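Local coordinates for protein tapirin (Caldicellulosiruptor kristjanssonii, PDB 6N2B) that probably binds cellulose through its beta-helical C-terminal domain, which also holds a calcium ion, and so serves in cell adhesion, at residues N414-F417 against D418-M421; K532-S536 against T537-S541. One frame throughout, in Å; residues are numbered along the deposited sequence.

Contact 1 of 2, residues N414-F417 against D418-M421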
# COMPACT_ATOMS: atom_id res chain seq x y z
N ASN A 414 11.27 0.18 -14.30
CA ASN A 414 11.43 0.75 -15.63
C ASN A 414 10.16 1.37 -16.16
O ASN A 414 10.19 1.96 -17.25
CB ASN A 414 11.91 -0.32 -16.61
CG ASN A 414 13.40 -0.64 -16.45
OD1 ASN A 414 14.18 0.19 -15.99
ND2 ASN A 414 13.79 -1.85 -16.85
N PHE A 415 9.05 1.27 -15.44
CA PHE A 415 7.78 1.80 -15.92
C PHE A 415 7.62 3.24 -15.45
O PHE A 415 7.67 3.52 -14.24
CB PHE A 415 6.61 0.94 -15.44
CG PHE A 415 5.34 1.21 -16.17
CD1 PHE A 415 5.06 0.59 -17.37
CD2 PHE A 415 4.41 2.09 -15.65
CE1 PHE A 415 3.88 0.83 -18.04
CE2 PHE A 415 3.22 2.35 -16.32
CZ PHE A 415 2.96 1.72 -17.51
N ASP A 416 7.43 4.16 -16.41
CA ASP A 416 7.26 5.59 -16.12
C ASP A 416 5.76 5.89 -16.01
O ASP A 416 5.11 6.32 -16.96
CB ASP A 416 7.96 6.43 -17.18
CG ASP A 416 7.85 7.93 -16.93
OD1 ASP A 416 7.22 8.33 -15.92
OD2 ASP A 416 8.40 8.70 -17.74
N PHE A 417 5.23 5.65 -14.80
CA PHE A 417 3.79 5.79 -14.56
C PHE A 417 3.29 7.15 -15.01
O PHE A 417 2.22 7.26 -15.61
CB PHE A 417 3.49 5.59 -13.07
CG PHE A 417 3.41 4.14 -12.65
CD1 PHE A 417 4.55 3.47 -12.22
CD2 PHE A 417 2.20 3.46 -12.66
CE1 PHE A 417 4.49 2.14 -11.83
CE2 PHE A 417 2.13 2.12 -12.27
CZ PHE A 417 3.28 1.47 -11.86
N ASP A 418 4.06 8.20 -14.73
CA ASP A 418 3.62 9.55 -15.08
C ASP A 418 3.49 9.73 -16.58
O ASP A 418 2.66 10.51 -17.03
CB ASP A 418 4.61 10.57 -14.53
CG ASP A 418 4.12 11.20 -13.28
OD1 ASP A 418 2.97 11.70 -13.30
OD2 ASP A 418 4.88 11.21 -12.28
N SER A 419 4.30 9.01 -17.35
CA SER A 419 4.30 9.17 -18.80
C SER A 419 2.97 8.75 -19.42
O SER A 419 2.70 9.13 -20.56
CB SER A 419 5.44 8.36 -19.41
OG SER A 419 5.19 6.97 -19.30
N ARG A 420 2.14 8.01 -18.70
CA ARG A 420 0.91 7.49 -19.28
C ARG A 420 -0.23 8.50 -19.32
O ARG A 420 -1.28 8.21 -19.91
CB ARG A 420 0.47 6.24 -18.51
CG ARG A 420 1.58 5.26 -18.27
CD ARG A 420 2.30 4.91 -19.56
NE ARG A 420 1.43 4.31 -20.57
CZ ARG A 420 1.82 4.04 -21.82
NH1 ARG A 420 0.98 3.50 -22.68
NH2 ARG A 420 3.07 4.31 -22.20
N MET A 421 -0.06 9.68 -18.72
CA MET A 421 -1.11 10.67 -18.64
C MET A 421 -0.50 12.05 -18.76
O MET A 421 0.71 12.23 -18.62
CB MET A 421 -1.90 10.57 -17.33
CG MET A 421 -1.10 10.95 -16.08
SD MET A 421 -1.90 10.55 -14.50
CE MET A 421 -2.28 8.81 -14.73
O HOH W 1 6.97 8.42 -13.27

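Contact 2 of 2, residues K532-S536 against T537-S541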
# COMPACT_ATOMS: atom_id res chain seq x y z
N LYS A 532 -13.89 -0.97 -6.50
CA LYS A 532 -14.82 -1.47 -7.52
C LYS A 532 -14.41 -0.86 -8.85
O LYS A 532 -14.42 0.36 -9.01
CB LYS A 532 -16.28 -1.12 -7.20
CG LYS A 532 -16.84 -1.77 -5.93
CD LYS A 532 -17.27 -3.22 -6.16
CE LYS A 532 -17.66 -3.91 -4.85
NZ LYS A 532 -18.28 -5.27 -5.01
N ARG A 533 -14.01 -1.72 -9.79
CA ARG A 533 -13.58 -1.24 -11.10
C ARG A 533 -14.69 -0.48 -11.79
O ARG A 533 -15.85 -0.93 -11.82
CB ARG A 533 -13.15 -2.42 -11.98
CG ARG A 533 -12.42 -1.98 -13.22
CD ARG A 533 -12.04 -3.17 -14.08
NE ARG A 533 -10.83 -2.86 -14.82
CZ ARG A 533 -9.60 -3.17 -14.42
NH1 ARG A 533 -8.56 -2.81 -15.16
NH2 ARG A 533 -9.42 -3.84 -13.28
N ALA A 534 -14.34 0.67 -12.37
CA ALA A 534 -15.34 1.54 -13.00
C ALA A 534 -15.84 0.97 -14.32
O ALA A 534 -15.10 0.32 -15.07
CB ALA A 534 -14.76 2.93 -13.25
N GLY A 535 -17.11 1.24 -14.61
CA GLY A 535 -17.67 1.00 -15.93
C GLY A 535 -17.09 1.95 -16.98
O GLY A 535 -16.31 2.86 -16.69
N SER A 536 -17.51 1.74 -18.22
CA SER A 536 -16.78 2.35 -19.33
C SER A 536 -17.05 3.85 -19.45
O SER A 536 -16.14 4.62 -19.77
CB SER A 536 -17.10 1.61 -20.63
OG SER A 536 -18.45 1.24 -20.66
N THR A 537 -18.30 4.28 -19.20
CA THR A 537 -18.61 5.70 -19.15
C THR A 537 -17.67 6.42 -18.20
O THR A 537 -17.15 7.49 -18.52
CB THR A 537 -20.06 5.91 -18.71
OG1 THR A 537 -20.93 5.16 -19.56
CG2 THR A 537 -20.44 7.35 -18.77
N ILE A 538 -17.43 5.83 -17.03
CA ILE A 538 -16.57 6.47 -16.06
C ILE A 538 -15.11 6.38 -16.50
O ILE A 538 -14.36 7.36 -16.38
CB ILE A 538 -16.80 5.85 -14.67
CG1 ILE A 538 -18.24 6.10 -14.23
CG2 ILE A 538 -15.86 6.43 -13.64
CD1 ILE A 538 -18.59 7.57 -14.09
N GLU A 539 -14.69 5.24 -17.05
CA GLU A 539 -13.32 5.14 -17.56
C GLU A 539 -13.08 6.14 -18.68
O GLU A 539 -12.05 6.83 -18.72
CB GLU A 539 -13.02 3.74 -18.06
CG GLU A 539 -12.80 2.69 -17.01
CD GLU A 539 -12.27 1.37 -17.59
OE1 GLU A 539 -11.89 1.35 -18.79
OE2 GLU A 539 -12.24 0.35 -16.84
N SER A 540 -14.02 6.21 -19.63
CA SER A 540 -13.91 7.16 -20.73
C SER A 540 -13.78 8.59 -20.21
O SER A 540 -12.98 9.37 -20.72
CB SER A 540 -15.11 7.03 -21.67
OG SER A 540 -15.00 7.92 -22.77
N SER A 541 -14.55 8.93 -19.17
CA SER A 541 -14.43 10.26 -18.59
C SER A 541 -13.04 10.50 -18.00
O SER A 541 -12.44 11.56 -18.20
CB SER A 541 -15.51 10.46 -17.54
OG SER A 541 -15.29 11.70 -16.89
O HOH W 2 -10.39 -1.17 -16.61
O HOH W 3 -20.71 2.69 -19.15

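Contact 1 of 2, residues N414-F417 against D418-M421
Arg420 lays the aliphatic part of its chain against the end of the Phe415 ring. CD of Arg420 comes 3.8 Å from CZ of Phe415, with CG of the arginine close to CZ and CE2. The two side chains cross at about a right angle, and ring and guanidinium planes stand 45° apart. Phe415 reaches its partner because CG is anti to the backbone N (chi1 -165°); Arg420 bends at chi2 and chi3. Phe415 also turns an edge to Phe417, its CD2 lying 3.6 Å above the plane of the Phe417 ring, over the centre. With an alanine at Arg420, the CZ end of Phe415 would probably lose its aliphatic neighbour and be freer to move.

The backbone beneath sets these positions. Ser419 N donates to Asp416 O at 2.8 Å and only weakly to Asp416 OD1 at 3.3 Å. One residue on, Arg420 N bonds to Phe417 O at 3.2 Å, nearly straight at 163°. A water gives a hydrogen to Asp416 OD1 at 2.7 Å and accepts one from Asp418 N, bridging carboxylate and backbone. Further out, Asp418 OD1 forms a salt bridge with Arg212, and Arg420 NH1 bonds weakly to Ile549 O. The successive i to i+3 bonds are those of a short 3-10 helix, in the linker after helix 408-413, whose Phe417 packs on Tyr210 of strand 207-211 and stacks on Tyr229 of strand 227-230, on the flank of the beta-helix.

Contact 2 of 2, residues K532-S536 against T537-S541
Thr537 N and Ser536 OG share a water, which accepts the amide hydrogen from Thr537 N at 2.9 Å. The Thr537 hydroxyl turns to Asp441, where it makes a weak hydrogen bond. Next, Ile538 sets its CG2 methyl against CB of Ala534 at 3.7 Å; with CG2 anti to the backbone N, the CG1 branch is left to lie beside it (chi1 -62°). Tyr480 touches both of these side chains, and Val450 packs on the isoleucine.

Glu539 N donates to Gly535 O at 2.9 Å, in the carbonyl plane, the first i to i+4 bond in this stretch. Gly535 thus stands at the N-cap of helix 536-546, which follows strand 526-531 and rests on strands 448-453 and 478-483; the amide of this glycine is itself taken by Glu448. The Glu539 side chain runs extended beyond CG, back over the loop, until OE2 is 4.0 Å from Arg533 NE, too far for a salt bridge. A water modelled between them, at doubtfully short distances, would accept from NE at the guanidinium edge and donate to OE2, while guanidinium and carboxylate planes differ by 66°. The arginine's direct salt-bridge partner is Asp203.

Ser540 N repeats the helical bond, reaching Ser536 O at 2.7 Å, nearly along the C=O axis. Ser541 N bonds to Thr537 O at 3.0 Å, and its hydroxyl meets Tyr452.

In the fold
From the N terminus, the chain winds through the parallel coils of the beta-helix and passes helix 408-413 before contact 1 forms a tight turn in the linker to strand 436-441. It then runs through the calcium site and strands 448-453 and 478-483 before contact 2 closes the loop between strand 526-531 and helix 536-546. The contacts lie in series, neither nested nor crossed, with centres about 20 Å apart and nearest atoms about 11 Å apart. In contact 2, Ile538 sits about 12 Å, side chain to side chain, from calcium ligands Asp429 and Glu465. Beyond helix 536-546 the chain returns to contact 1, where Ile549 pairs with Arg420.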